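Local coordinates for protein exopolyphosphatase (Cytophaga hutchinsonii, PDB 3MDQ) that probably hydrolyses inorganic polyphosphate from the chain end, releasing orthophosphate, as an exopolyphosphatase of the Ppx/GppA family within the actin-like ATPase clan, at residues Val8-Thr13 against Thr80-Val85; Asn14-Leu19 against Ser36-Gly41; Arg57-Leu62 against Asp96-Glu101. All coordinates share one frame; numbering follows the deposited sequence.

Contact 1 of 3, residues Val8-Thr13 against Thr80-Val85; sequences VIDMGT and TGTSAV. With SO4 (sulfate ion), chain D.
Parallel strands 5-11 and 76-81 pair at D10 and T80 and lead into a loop that binds a sulfate. T80 N bonds to I9 O at 2.9 Å. T80 O takes M11 N at 3.1 Å, so T80 bonds strand 5-11 through both N and O. The selenomethionine M11 lays CB 3.3 Å from T80 O, and its CE reaches V85 CG2 at 4.2 Å. On the D10 and T80 face the link runs through water. One water donates to D10 OD1 at 2.6 Å and bonds to the T80 and T82 hydroxyls. A second joins D10 OD1, T82 OG1 and the sulfate.

T13 meets the start of helix 83-87. T13 OG1, anti to the carbonyl carbon (chi1 -61°), accepts a weak bond from A84 N at 3.4 Å and donates to sulfate O4 at 3.0 Å. T13 N reaches O4 and O2 as well. G140, G141 and S142 also bond to it through their backbone N atoms. The ion is probably from the crystallisation liquor but may mark a phosphate site. The loop from D10 to T13, with an inverse gamma turn at M11, is consistent with the first phosphate loop of the actin-like ATPase fold.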
ATOM      1  N   VAL A   8     -15.751  -1.227   1.873  1.00  9.23           N
ATOM      2  CA  VAL A   8     -14.677  -0.254   1.827  1.00  8.79           C
ATOM      3  C   VAL A   8     -14.000  -0.371   0.473  1.00  9.01           C
ATOM      4  O   VAL A   8     -13.654  -1.470   0.046  1.00  9.93           O
ATOM      5  CB  VAL A   8     -13.619  -0.497   2.941  1.00  9.16           C
ATOM      6  CG1 VAL A   8     -12.500   0.531   2.841  1.00 11.37           C
ATOM      7  CG2 VAL A   8     -14.250  -0.441   4.330  1.00 11.13           C
ATOM      8  N   ILE A   9     -13.803   0.777  -0.188  1.00 10.29           N
ATOM      9  CA  ILE A   9     -13.050   0.875  -1.441  1.00  9.70           C
ATOM     10  C   ILE A   9     -11.807   1.746  -1.160  1.00 11.69           C
ATOM     11  O   ILE A   9     -11.918   2.853  -0.637  1.00 12.80           O
ATOM     12  CB  ILE A   9     -13.866   1.488  -2.596  1.00  9.76           C
ATOM     13  CG1 ILE A   9     -15.063   0.607  -2.923  1.00 11.07           C
ATOM     14  CG2 ILE A   9     -12.955   1.736  -3.837  1.00 12.74           C
ATOM     15  CD1 ILE A   9     -16.140   1.262  -3.812  1.00 13.71           C
ATOM     16  N   ASP A  10     -10.648   1.216  -1.522  1.00  9.88           N
ATOM     17  CA  ASP A  10      -9.371   1.930  -1.485  1.00 11.53           C
ATOM     18  C   ASP A  10      -9.038   2.240  -2.919  1.00 11.33           C
ATOM     19  O   ASP A  10      -8.681   1.333  -3.695  1.00 12.31           O
ATOM     20  CB  ASP A  10      -8.304   1.018  -0.816  1.00 10.23           C
ATOM     21  CG  ASP A  10      -6.898   1.533  -0.910  1.00 17.70           C
ATOM     22  OD1 ASP A  10      -6.621   2.642  -1.429  1.00 17.33           O
ATOM     23  OD2 ASP A  10      -6.017   0.773  -0.448  1.00 16.74           O
HETATM   24  N   MSE A  11      -9.083   3.523  -3.266  1.00 10.95           N
HETATM   25  CA  MSE A  11      -8.717   3.966  -4.637  1.00 12.19           C
HETATM   26  C   MSE A  11      -7.242   4.282  -4.697  1.00 13.93           C
HETATM   27  O   MSE A  11      -6.857   5.436  -4.703  1.00 17.38           O
HETATM   28  CB  MSE A  11      -9.514   5.192  -5.058  1.00 13.70           C
HETATM   29  CG  MSE A  11     -10.963   4.899  -5.189  1.00 11.22           C
HETATM   30 SE   MSE A  11     -12.036   6.506  -5.547  0.75 16.64          SE
HETATM   31  CE  MSE A  11     -11.266   7.044  -7.238  1.00 18.58           C
ATOM     32  N   GLY A  12      -6.437   3.246  -4.752  1.00 11.61           N
ATOM     33  CA  GLY A  12      -4.980   3.402  -4.770  1.00 13.22           C
ATOM     34  C   GLY A  12      -4.464   3.858  -6.115  1.00 15.38           C
ATOM     35  O   GLY A  12      -5.160   3.847  -7.116  1.00 15.89           O
ATOM     36  N   THR A  13      -3.214   4.288  -6.135  1.00 12.62           N
ATOM     37  CA  THR A  13      -2.617   4.837  -7.335  1.00 11.44           C
ATOM     38  C   THR A  13      -2.497   3.779  -8.444  1.00 12.51           C
ATOM     39  O   THR A  13      -2.749   4.057  -9.607  1.00 13.24           O
ATOM     40  CB  THR A  13      -1.224   5.443  -6.979  1.00 11.16           C
ATOM     41  OG1 THR A  13      -1.415   6.498  -6.031  1.00 12.85           O
ATOM     42  CG2 THR A  13      -0.459   5.929  -8.215  1.00 12.32           C
ATOM     43  N   THR A  80     -12.213   5.729  -0.199  1.00 12.18           N
ATOM     44  CA  THR A  80     -11.207   6.708   0.122  1.00 11.76           C
ATOM     45  C   THR A  80     -10.392   6.969  -1.146  1.00 12.65           C
ATOM     46  O   THR A  80     -10.176   6.089  -1.961  1.00 18.58           O
ATOM     47  CB  THR A  80     -10.267   6.242   1.245  1.00 13.36           C
ATOM     48  OG1 THR A  80      -9.622   5.025   0.843  1.00 14.26           O
ATOM     49  CG2 THR A  80     -11.029   6.025   2.571  1.00 18.67           C
ATOM     50  N   GLY A  81     -10.005   8.205  -1.335  1.00 11.68           N
ATOM     51  CA  GLY A  81      -9.056   8.582  -2.379  1.00 11.90           C
ATOM     52  C   GLY A  81      -7.764   9.035  -1.706  1.00 12.25           C
ATOM     53  O   GLY A  81      -7.801   9.866  -0.803  1.00 13.25           O
ATOM     54  N   THR A  82      -6.625   8.523  -2.172  1.00 11.35           N
ATOM     55  CA  THR A  82      -5.328   8.797  -1.521  1.00 11.03           C
ATOM     56  C   THR A  82      -4.366   9.508  -2.502  1.00 12.25           C
ATOM     57  O   THR A  82      -4.788  10.488  -3.122  1.00 11.76           O
ATOM     58  CB  THR A  82      -4.752   7.531  -0.931  1.00 11.42           C
ATOM     59  OG1 THR A  82      -4.685   6.484  -1.930  1.00 13.76           O
ATOM     60  CG2 THR A  82      -5.627   7.107   0.308  1.00 15.92           C
ATOM     61  N   SER A  83      -3.090   9.120  -2.586  1.00 11.16           N
ATOM     62  CA  SER A  83      -2.068   9.960  -3.249  1.00 10.75           C
ATOM     63  C   SER A  83      -2.464  10.481  -4.658  1.00 11.04           C
ATOM     64  O   SER A  83      -2.364  11.678  -4.927  1.00 11.06           O
ATOM     65  CB  SER A  83      -0.776   9.168  -3.372  1.00 11.28           C
ATOM     66  OG  SER A  83       0.224   9.961  -3.986  1.00 12.25           O
ATOM     67  N   ALA A  84      -2.803   9.602  -5.581  1.00 12.42           N
ATOM     68  CA  ALA A  84      -3.075  10.061  -6.941  1.00 12.43           C
ATOM     69  C   ALA A  84      -4.311  10.977  -6.984  1.00 12.13           C
ATOM     70  O   ALA A  84      -4.373  11.923  -7.754  1.00 12.43           O
ATOM     71  CB  ALA A  84      -3.262   8.900  -7.905  1.00 12.93           C
ATOM     72  N   VAL A  85      -5.287  10.705  -6.141  1.00 10.62           N
ATOM     73  CA  VAL A  85      -6.506  11.520  -6.102  1.00 11.02           C
ATOM     74  C   VAL A  85      -6.208  12.874  -5.473  1.00 10.27           C
ATOM     75  O   VAL A  85      -6.447  13.948  -6.074  1.00 13.46           O
ATOM     76  CB  VAL A  85      -7.626  10.805  -5.353  1.00 12.61           C
ATOM     77  CG1 VAL A  85      -8.864  11.712  -5.208  1.00 14.20           C
ATOM     78  CG2 VAL A  85      -8.025   9.472  -6.038  1.00 14.04           C
TER
HETATM   79  S   SO4 D 317      -0.995   4.241  -3.207  1.00 16.48           S
HETATM   80  O1  SO4 D 317       0.231   5.070  -3.152  1.00 17.90           O
HETATM   81  O2  SO4 D 317      -0.907   3.220  -4.300  1.00 17.78           O
HETATM   82  O3  SO4 D 317      -1.154   3.566  -1.908  1.00 19.60           O
HETATM   83  O4  SO4 D 317      -2.011   5.276  -3.328  1.00 23.00           O
HETATM   84  O   HOH W   1      -9.867   2.443   1.897  1.00 24.06           O
HETATM   85  O   HOH W   2      -4.212   3.965  -1.199  1.00 15.27           O
HETATM   86  O   HOH W   3      -7.512   5.092  -1.182  1.00 20.86           O
HETATM   87  O   HOH W   4      -4.873   7.372  -4.778  1.00 22.89           O

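Contact 2 of 3, residues Asn14-Leu19 against Ser36-Gly41; sequences NTFHLL and SAVGLG. With SO4 (sulfate ion), chain E.
V38 and F16 make the main apolar contact. V38 CG2 sits over the centre of the F16 ring, 3.6 Å from the ring centroid and 14° off the normal, a CH-pi contact. V38 CG1 extends to the CE1 and CZ side of the ring. L40 CD2 comes to the ring edge in its plane, 4.0 Å from F16 CE1. One face and the edge of the ring are thus met by two side chains of the same loop.

The backbone fixes this placement. F16 and S36 are an antiparallel hydrogen-bonded pair, with F16 N to S36 O at 2.8 Å and S36 N to F16 O at 2.9 Å. T15 and A37 are the non-hydrogen-bonded pair beside it. N14 O is gripped twice. V38 N bonds to N14 O at 2.9 Å, in the carbonyl plane, while G39 N bonds to the same oxygen, tilted from that plane. G39 adopts a left-handed backbone conformation (phi 62°), and the chain turns away from the strand here.

A second sulfate meets the start of strand 15-24. N14 ND2 gives it a nearly straight bond to O1 at 2.9 Å. T15 OG1, anti to the carbonyl carbon (chi1 -58°), donates to O4 at 2.7 Å. R269 NE also binds this ion. A water joins N14 OD1 to G41 N, weakly on the G41 side.

Helix 52-71 holds the loop and the strand end before it. R57 NE and NH2 bond to V38 O and G39 O, and T61 OG1 pairs with S36 OG. F16 also touches M11, T61 and F65. The whole is the open end of the beta hairpin formed by strands 15-24 and 27-37, which follows what is probably the first phosphate loop of the actin-like ATPase fold.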
ATOM      1  N   ASN A  14      -2.096   2.559  -8.107  1.00 10.50           N
ATOM      2  CA  ASN A  14      -2.000   1.492  -9.068  1.00 11.63           C
ATOM      3  C   ASN A  14      -3.233   0.598  -9.058  1.00 11.30           C
ATOM      4  O   ASN A  14      -3.768   0.244 -10.112  1.00 13.06           O
ATOM      5  CB  ASN A  14      -0.754   0.648  -8.804  1.00 12.24           C
ATOM      6  CG  ASN A  14       0.513   1.363  -9.133  1.00 13.23           C
ATOM      7  OD1 ASN A  14       0.539   2.474  -9.656  1.00 14.83           O
ATOM      8  ND2 ASN A  14       1.615   0.730  -8.770  1.00 12.75           N
ATOM      9  N   THR A  15      -3.627   0.173  -7.865  1.00 12.36           N
ATOM     10  CA  THR A  15      -4.615  -0.864  -7.686  1.00 12.80           C
ATOM     11  C   THR A  15      -5.749  -0.367  -6.822  1.00 12.65           C
ATOM     12  O   THR A  15      -5.534   0.303  -5.803  1.00 14.30           O
ATOM     13  CB  THR A  15      -3.956  -2.068  -7.005  1.00 16.49           C
ATOM     14  OG1 THR A  15      -2.849  -2.498  -7.833  1.00 18.13           O
ATOM     15  CG2 THR A  15      -4.974  -3.229  -6.768  1.00 17.39           C
ATOM     16  N   PHE A  16      -6.998  -0.636  -7.253  1.00 10.49           N
ATOM     17  CA  PHE A  16      -8.168  -0.335  -6.432  1.00 10.45           C
ATOM     18  C   PHE A  16      -8.552  -1.619  -5.714  1.00 10.76           C
ATOM     19  O   PHE A  16      -8.479  -2.680  -6.301  1.00 11.46           O
ATOM     20  CB  PHE A  16      -9.392   0.107  -7.278  1.00  9.58           C
ATOM     21  CG  PHE A  16      -9.363   1.531  -7.778  1.00  7.80           C
ATOM     22  CD1 PHE A  16      -8.218   2.278  -7.821  1.00  9.09           C
ATOM     23  CD2 PHE A  16     -10.511   2.131  -8.286  1.00  8.57           C
ATOM     24  CE1 PHE A  16      -8.221   3.586  -8.274  1.00  9.14           C
ATOM     25  CE2 PHE A  16     -10.492   3.422  -8.773  1.00 10.01           C
ATOM     26  CZ  PHE A  16      -9.327   4.147  -8.780  1.00 10.23           C
ATOM     27  N   HIS A  17      -9.002  -1.482  -4.465  1.00  9.43           N
ATOM     28  CA  HIS A  17      -9.412  -2.634  -3.648  1.00 10.85           C
ATOM     29  C   HIS A  17     -10.815  -2.469  -3.164  1.00 11.06           C
ATOM     30  O   HIS A  17     -11.241  -1.349  -2.810  1.00 11.81           O
ATOM     31  CB  HIS A  17      -8.504  -2.759  -2.417  1.00 10.55           C
ATOM     32  CG  HIS A  17      -7.075  -3.005  -2.760  1.00 12.27           C
ATOM     33  ND1 HIS A  17      -6.560  -4.275  -2.916  1.00 16.96           N
ATOM     34  CD2 HIS A  17      -6.062  -2.146  -3.026  1.00 18.19           C
ATOM     35  CE1 HIS A  17      -5.276  -4.180  -3.248  1.00 17.87           C
ATOM     36  NE2 HIS A  17      -4.949  -2.905  -3.317  1.00 18.49           N
ATOM     37  N   LEU A  18     -11.533  -3.589  -3.072  1.00 10.79           N
ATOM     38  CA  LEU A  18     -12.866  -3.654  -2.532  1.00  9.55           C
ATOM     39  C   LEU A  18     -12.890  -4.728  -1.442  1.00 10.53           C
ATOM     40  O   LEU A  18     -12.584  -5.866  -1.697  1.00 10.72           O
ATOM     41  CB  LEU A  18     -13.908  -4.029  -3.595  1.00 11.16           C
ATOM     42  CG  LEU A  18     -15.330  -4.300  -3.099  1.00 10.61           C
ATOM     43  CD1 LEU A  18     -16.028  -3.072  -2.426  1.00 10.13           C
ATOM     44  CD2 LEU A  18     -16.184  -4.792  -4.299  1.00 10.19           C
ATOM     45  N   LEU A  19     -13.264  -4.316  -0.238  1.00  9.01           N
ATOM     46  CA  LEU A  19     -13.445  -5.214   0.887  1.00  9.61           C
ATOM     47  C   LEU A  19     -14.879  -5.125   1.401  1.00  8.34           C
ATOM     48  O   LEU A  19     -15.344  -4.038   1.748  1.00 10.86           O
ATOM     49  CB  LEU A  19     -12.505  -4.828   2.017  1.00  9.75           C
ATOM     50  CG  LEU A  19     -12.569  -5.670   3.298  1.00 11.16           C
ATOM     51  CD1 LEU A  19     -12.040  -7.051   3.052  1.00 13.60           C
ATOM     52  CD2 LEU A  19     -11.712  -4.981   4.420  1.00 12.62           C
ATOM     53  N   SER A  36      -8.400  -4.574  -8.483  1.00 12.76           N
ATOM     54  CA  SER A  36      -8.460  -4.273  -9.898  1.00 11.52           C
ATOM     55  C   SER A  36      -7.365  -3.284 -10.208  1.00 14.36           C
ATOM     56  O   SER A  36      -7.228  -2.258  -9.515  1.00 13.43           O
ATOM     57  CB  SER A  36      -9.846  -3.683 -10.182  1.00 15.70           C
ATOM     58  OG  SER A  36      -9.970  -3.191 -11.515  1.00 19.13           O
ATOM     59  N   ALA A  37      -6.558  -3.587 -11.226  1.00 13.02           N
ATOM     60  CA  ALA A  37      -5.481  -2.700 -11.634  1.00 13.34           C
ATOM     61  C   ALA A  37      -6.087  -1.543 -12.449  1.00 14.74           C
ATOM     62  O   ALA A  37      -6.871  -1.767 -13.399  1.00 18.64           O
ATOM     63  CB  ALA A  37      -4.422  -3.481 -12.456  1.00 16.24           C
ATOM     64  N   VAL A  38      -5.849  -0.326 -11.987  1.00 11.46           N
ATOM     65  CA  VAL A  38      -6.407   0.865 -12.578  1.00  9.86           C
ATOM     66  C   VAL A  38      -5.333   1.780 -13.137  1.00 10.73           C
ATOM     67  O   VAL A  38      -5.539   2.410 -14.170  1.00 13.47           O
ATOM     68  CB  VAL A  38      -7.258   1.649 -11.532  1.00 11.08           C
ATOM     69  CG1 VAL A  38      -7.652   3.046 -12.051  1.00 12.46           C
ATOM     70  CG2 VAL A  38      -8.537   0.823 -11.193  1.00 11.98           C
ATOM     71  N   GLY A  39      -4.182   1.893 -12.490  1.00 10.20           N
ATOM     72  CA  GLY A  39      -3.163   2.779 -13.024  1.00 12.17           C
ATOM     73  C   GLY A  39      -3.599   4.215 -13.074  1.00 12.64           C
ATOM     74  O   GLY A  39      -3.438   4.871 -14.082  1.00 12.56           O
ATOM     75  N   LEU A  40      -4.086   4.711 -11.950  1.00 11.94           N
ATOM     76  CA  LEU A  40      -4.542   6.086 -11.817  1.00 11.56           C
ATOM     77  C   LEU A  40      -3.385   7.059 -12.017  1.00 14.09           C
ATOM     78  O   LEU A  40      -3.561   8.213 -12.425  1.00 14.00           O
ATOM     79  CB  LEU A  40      -5.227   6.257 -10.444  1.00 13.69           C
ATOM     80  CG  LEU A  40      -6.275   7.307 -10.298  1.00 17.54           C
ATOM     81  CD1 LEU A  40      -7.382   7.186 -11.373  1.00 11.14           C
ATOM     82  CD2 LEU A  40      -6.786   7.242  -8.857  1.00 14.63           C
ATOM     83  N   GLY A  41      -2.176   6.623 -11.685  1.00 11.14           N
ATOM     84  CA  GLY A  41      -1.008   7.513 -11.763  1.00 12.19           C
ATOM     85  C   GLY A  41      -0.357   7.550 -13.139  1.00 14.50           C
ATOM     86  O   GLY A  41       0.334   8.511 -13.501  1.00 13.11           O
TER
HETATM   87  S   SO4 E 318       0.543  -2.021  -6.277  0.70 15.71           S
HETATM   88  O1  SO4 E 318       1.087  -1.898  -7.669  0.70 15.77           O
HETATM   89  O2  SO4 E 318       0.349  -0.784  -5.565  0.70 14.48           O
HETATM   90  O3  SO4 E 318       1.566  -2.762  -5.471  0.70 12.34           O
HETATM   91  O4  SO4 E 318      -0.724  -2.769  -6.236  0.70 15.71           O
HETATM   92  O   HOH W   5      -0.300   4.213 -11.749  1.00 12.71           O

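Contact 3 of 3, residues Arg57-Leu62 against Asp96-Glu101; sequences RALDTL and DRIKKE
L59, L62, I98 and E101 carry the apolar contact between two helices. The axes of segments 57-62 and 96-101 come within 10.5 Å, and their N-to-C directions differ by 31°. L62 CD1 lies 3.3 Å from I98 CD1, tighter than usual for two carbons. L62 CD1 is also 3.6 Å from I98 CG1, so one methyl of L62 meets the outer arm of I98. With CG1 anti to its carbonyl carbon (chi1 -65°), I98 puts that carbon within reach of both L62 CD1 and L59 CD2. L59 divides its two methyls. L59 CD2 touches I98 CG1 at 3.9 Å. L59 CD1 rests on the aliphatic part of E101, 3.7 Å from E101 CB, and lies close to R97 O. An alanine in place of I98 would probably open a gap beside L62 CD1 and L59 CD2 and leave both methyls less well packed.

No hydrogen bond or salt bridge joins the two segments themselves. The charged ends find partners elsewhere on helix 52-71. R97 NH1 forms a salt bridge with E52, and E101 OE2 forms one with K63.

Both helices sit over the sheet. L62 reaches I9 and M11 of strand 5-11 and F16 of strand 15-24, and I98 also touches M11. L94, one turn earlier in helix 91-102, packs on A58 and L59 of helix 52-71.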
ATOM      1  N   ARG A  57     -10.525   4.199 -16.818  1.00  8.95           N
ATOM      2  CA  ARG A  57     -10.237   2.928 -16.132  1.00  8.47           C
ATOM      3  C   ARG A  57     -10.819   2.933 -14.715  1.00  9.09           C
ATOM      4  O   ARG A  57     -11.386   1.934 -14.260  1.00 10.12           O
ATOM      5  CB  ARG A  57      -8.733   2.600 -16.094  1.00 10.61           C
ATOM      6  CG  ARG A  57      -8.123   2.299 -17.446  1.00 11.41           C
ATOM      7  CD  ARG A  57      -6.670   1.851 -17.336  1.00 11.10           C
ATOM      8  NE  ARG A  57      -5.737   2.838 -16.815  1.00  9.75           N
ATOM      9  CZ  ARG A  57      -5.048   3.713 -17.538  1.00 10.03           C
ATOM     10  NH1 ARG A  57      -5.167   3.779 -18.867  1.00 12.31           N
ATOM     11  NH2 ARG A  57      -4.180   4.512 -16.935  1.00 13.24           N
ATOM     12  N   ALA A  58     -10.633   4.036 -14.006  1.00  8.60           N
ATOM     13  CA  ALA A  58     -11.165   4.168 -12.644  1.00  8.61           C
ATOM     14  C   ALA A  58     -12.700   3.979 -12.609  1.00  8.82           C
ATOM     15  O   ALA A  58     -13.219   3.242 -11.768  1.00  9.88           O
ATOM     16  CB  ALA A  58     -10.764   5.541 -11.978  1.00  9.94           C
ATOM     17  N   LEU A  59     -13.392   4.645 -13.522  1.00 10.61           N
ATOM     18  CA  LEU A  59     -14.844   4.518 -13.608  1.00  9.95           C
ATOM     19  C   LEU A  59     -15.275   3.108 -13.976  1.00 10.46           C
ATOM     20  O   LEU A  59     -16.242   2.585 -13.427  1.00 11.71           O
ATOM     21  CB  LEU A  59     -15.481   5.525 -14.573  1.00 12.07           C
ATOM     22  CG  LEU A  59     -15.894   6.861 -13.985  1.00 22.99           C
ATOM     23  CD1 LEU A  59     -17.099   6.667 -13.108  1.00 19.15           C
ATOM     24  CD2 LEU A  59     -14.785   7.504 -13.207  1.00 22.73           C
ATOM     25  N   ASP A  60     -14.567   2.484 -14.905  0.60  9.15           N
ATOM     26  CA  ASP A  60     -14.865   1.092 -15.265  0.60 10.81           C
ATOM     27  C   ASP A  60     -14.810   0.224 -14.019  0.60 11.00           C
ATOM     28  O   ASP A  60     -15.725  -0.528 -13.710  0.60  9.65           O
ATOM     29  CB  ASP A  60     -13.850   0.591 -16.286  0.60 10.87           C
ATOM     30  CG  ASP A  60     -14.090  -0.858 -16.692  0.60 16.31           C
ATOM     31  OD1 ASP A  60     -15.223  -1.167 -17.117  0.60 20.04           O
ATOM     32  OD2 ASP A  60     -13.153  -1.670 -16.609  0.60 26.67           O
ATOM     33  N   THR A  61     -13.737   0.353 -13.266  1.00  9.96           N
ATOM     34  CA  THR A  61     -13.558  -0.461 -12.081  1.00  9.28           C
ATOM     35  C   THR A  61     -14.619  -0.149 -11.029  1.00  8.97           C
ATOM     36  O   THR A  61     -15.161  -1.064 -10.414  1.00  9.82           O
ATOM     37  CB  THR A  61     -12.153  -0.259 -11.497  1.00  9.17           C
ATOM     38  OG1 THR A  61     -11.206  -0.875 -12.383  1.00 13.02           O
ATOM     39  CG2 THR A  61     -11.999  -0.898 -10.106  1.00 11.03           C
ATOM     40  N   LEU A  62     -14.918   1.130 -10.849  1.00  9.44           N
ATOM     41  CA  LEU A  62     -15.918   1.500  -9.860  1.00  8.37           C
ATOM     42  C   LEU A  62     -17.341   1.025 -10.226  1.00  8.68           C
ATOM     43  O   LEU A  62     -18.125   0.674  -9.332  1.00  9.47           O
ATOM     44  CB  LEU A  62     -15.834   2.995  -9.510  1.00  9.28           C
ATOM     45  CG  LEU A  62     -14.530   3.339  -8.740  1.00 11.70           C
ATOM     46  CD1 LEU A  62     -14.344   4.823  -8.669  1.00 14.74           C
ATOM     47  CD2 LEU A  62     -14.470   2.721  -7.357  1.00 12.05           C
ATOM     48  N   ASP A  96     -16.602  13.899  -9.270  1.00  7.06           N
ATOM     49  CA  ASP A  96     -17.967  14.230  -9.712  1.00  8.13           C
ATOM     50  C   ASP A  96     -18.486  13.161 -10.694  1.00  9.87           C
ATOM     51  O   ASP A  96     -19.669  12.793 -10.666  1.00  9.31           O
ATOM     52  CB  ASP A  96     -18.011  15.599 -10.354  1.00  9.68           C
ATOM     53  CG  ASP A  96     -17.864  16.731  -9.341  1.00 12.83           C
ATOM     54  OD1 ASP A  96     -17.818  16.480  -8.104  1.00 14.97           O
ATOM     55  OD2 ASP A  96     -17.769  17.893  -9.788  1.00 17.00           O
ATOM     56  N   ARG A  97     -17.595  12.656 -11.551  1.00  9.21           N
ATOM     57  CA  ARG A  97     -17.982  11.569 -12.483  1.00  8.89           C
ATOM     58  C   ARG A  97     -18.373  10.317 -11.695  1.00  8.67           C
ATOM     59  O   ARG A  97     -19.348   9.657 -12.033  1.00 10.37           O
ATOM     60  CB  ARG A  97     -16.897  11.278 -13.524  1.00  8.93           C
ATOM     61  CG  ARG A  97     -16.684  12.386 -14.551  1.00  9.81           C
ATOM     62  CD  ARG A  97     -15.573  12.046 -15.549  1.00 12.75           C
ATOM     63  NE  ARG A  97     -15.231  13.136 -16.469  1.00 13.39           N
ATOM     64  CZ  ARG A  97     -14.204  13.092 -17.342  1.00 14.81           C
ATOM     65  NH1 ARG A  97     -13.447  12.033 -17.421  1.00 16.22           N
ATOM     66  NH2 ARG A  97     -13.945  14.131 -18.102  1.00 18.14           N
ATOM     67  N   ILE A  98     -17.635  10.000 -10.635  1.00  7.07           N
ATOM     68  CA  ILE A  98     -17.950   8.855  -9.791  1.00  8.14           C
ATOM     69  C   ILE A  98     -19.327   9.022  -9.122  1.00  9.58           C
ATOM     70  O   ILE A  98     -20.132   8.088  -9.050  1.00  9.98           O
ATOM     71  CB  ILE A  98     -16.837   8.570  -8.738  1.00  8.44           C
ATOM     72  CG1 ILE A  98     -15.568   8.153  -9.478  1.00  8.57           C
ATOM     73  CG2 ILE A  98     -17.320   7.521  -7.705  1.00  9.21           C
ATOM     74  CD1 ILE A  98     -14.276   8.137  -8.602  1.00  9.22           C
ATOM     75  N   LYS A  99     -19.607  10.201  -8.597  1.00  9.52           N
ATOM     76  CA  LYS A  99     -20.880  10.460  -7.949  1.00  9.44           C
ATOM     77  C   LYS A  99     -22.027  10.283  -8.958  1.00 10.00           C
ATOM     78  O   LYS A  99     -23.044   9.654  -8.647  1.00 10.62           O
ATOM     79  CB  LYS A  99     -20.899  11.876  -7.343  1.00 10.22           C
ATOM     80  CG  LYS A  99     -22.206  12.299  -6.735  1.00 10.07           C
ATOM     81  CD  LYS A  99     -22.634  11.353  -5.624  1.00 12.24           C
ATOM     82  CE  LYS A  99     -23.803  11.947  -4.809  1.00 18.33           C
ATOM     83  NZ  LYS A  99     -24.146  11.033  -3.701  1.00 21.06           N
ATOM     84  N   LYS A 100     -21.848  10.793 -10.165  1.00 10.97           N
ATOM     85  CA  LYS A 100     -22.875  10.690 -11.191  1.00 12.62           C
ATOM     86  C   LYS A 100     -23.104   9.243 -11.599  1.00 14.43           C
ATOM     87  O   LYS A 100     -24.254   8.802 -11.728  1.00 16.56           O
ATOM     88  CB  LYS A 100     -22.501  11.541 -12.404  1.00 12.69           C
ATOM     89  CG  LYS A 100     -23.525  11.479 -13.564  1.00 20.51           C
ATOM     90  CD  LYS A 100     -23.252  12.615 -14.553  1.00 35.24           C
ATOM     91  CE  LYS A 100     -23.626  12.251 -15.983  1.00 43.51           C
ATOM     92  NZ  LYS A 100     -22.881  13.116 -16.949  1.00 40.90           N
ATOM     93  N   GLU A 101     -22.027   8.511 -11.803  1.00 13.32           N
ATOM     94  CA  GLU A 101     -22.113   7.166 -12.400  1.00 14.52           C
ATOM     95  C   GLU A 101     -22.597   6.090 -11.449  1.00 14.52           C
ATOM     96  O   GLU A 101     -23.385   5.232 -11.853  1.00 14.87           O
ATOM     97  CB  GLU A 101     -20.756   6.792 -12.921  1.00 15.28           C
ATOM     98  CG  GLU A 101     -20.713   5.674 -13.908  1.00 23.70           C
ATOM     99  CD  GLU A 101     -21.207   6.054 -15.299  1.00 29.76           C
ATOM    100  OE1 GLU A 101     -21.200   7.257 -15.681  1.00 29.07           O
ATOM    101  OE2 GLU A 101     -21.597   5.104 -16.012  1.00 21.31           O
TER

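In the fold
The three contacts lie on the same side of the chain's centre. The centres of contacts 1 and 2 are about 8 Å apart, and that of contact 3 is about 13 Å from each. Contacts 1 and 2 share one mixed sheet, where strands 5-11 and 15-24 are neighbours: D10 N probably hydrogen-bonds to H17 O. Along the chain, contact 2 is nested inside contact 1. Contact 3 opens after contact 2 closes, and its segments alternate with those of contact 1. M11 is the common point, touching F16, L62 and I98. Helices 52-71 and 91-102 pack on the sheet through M11, L62 and I98, and its strand ends and loops meet the two bound sulfates.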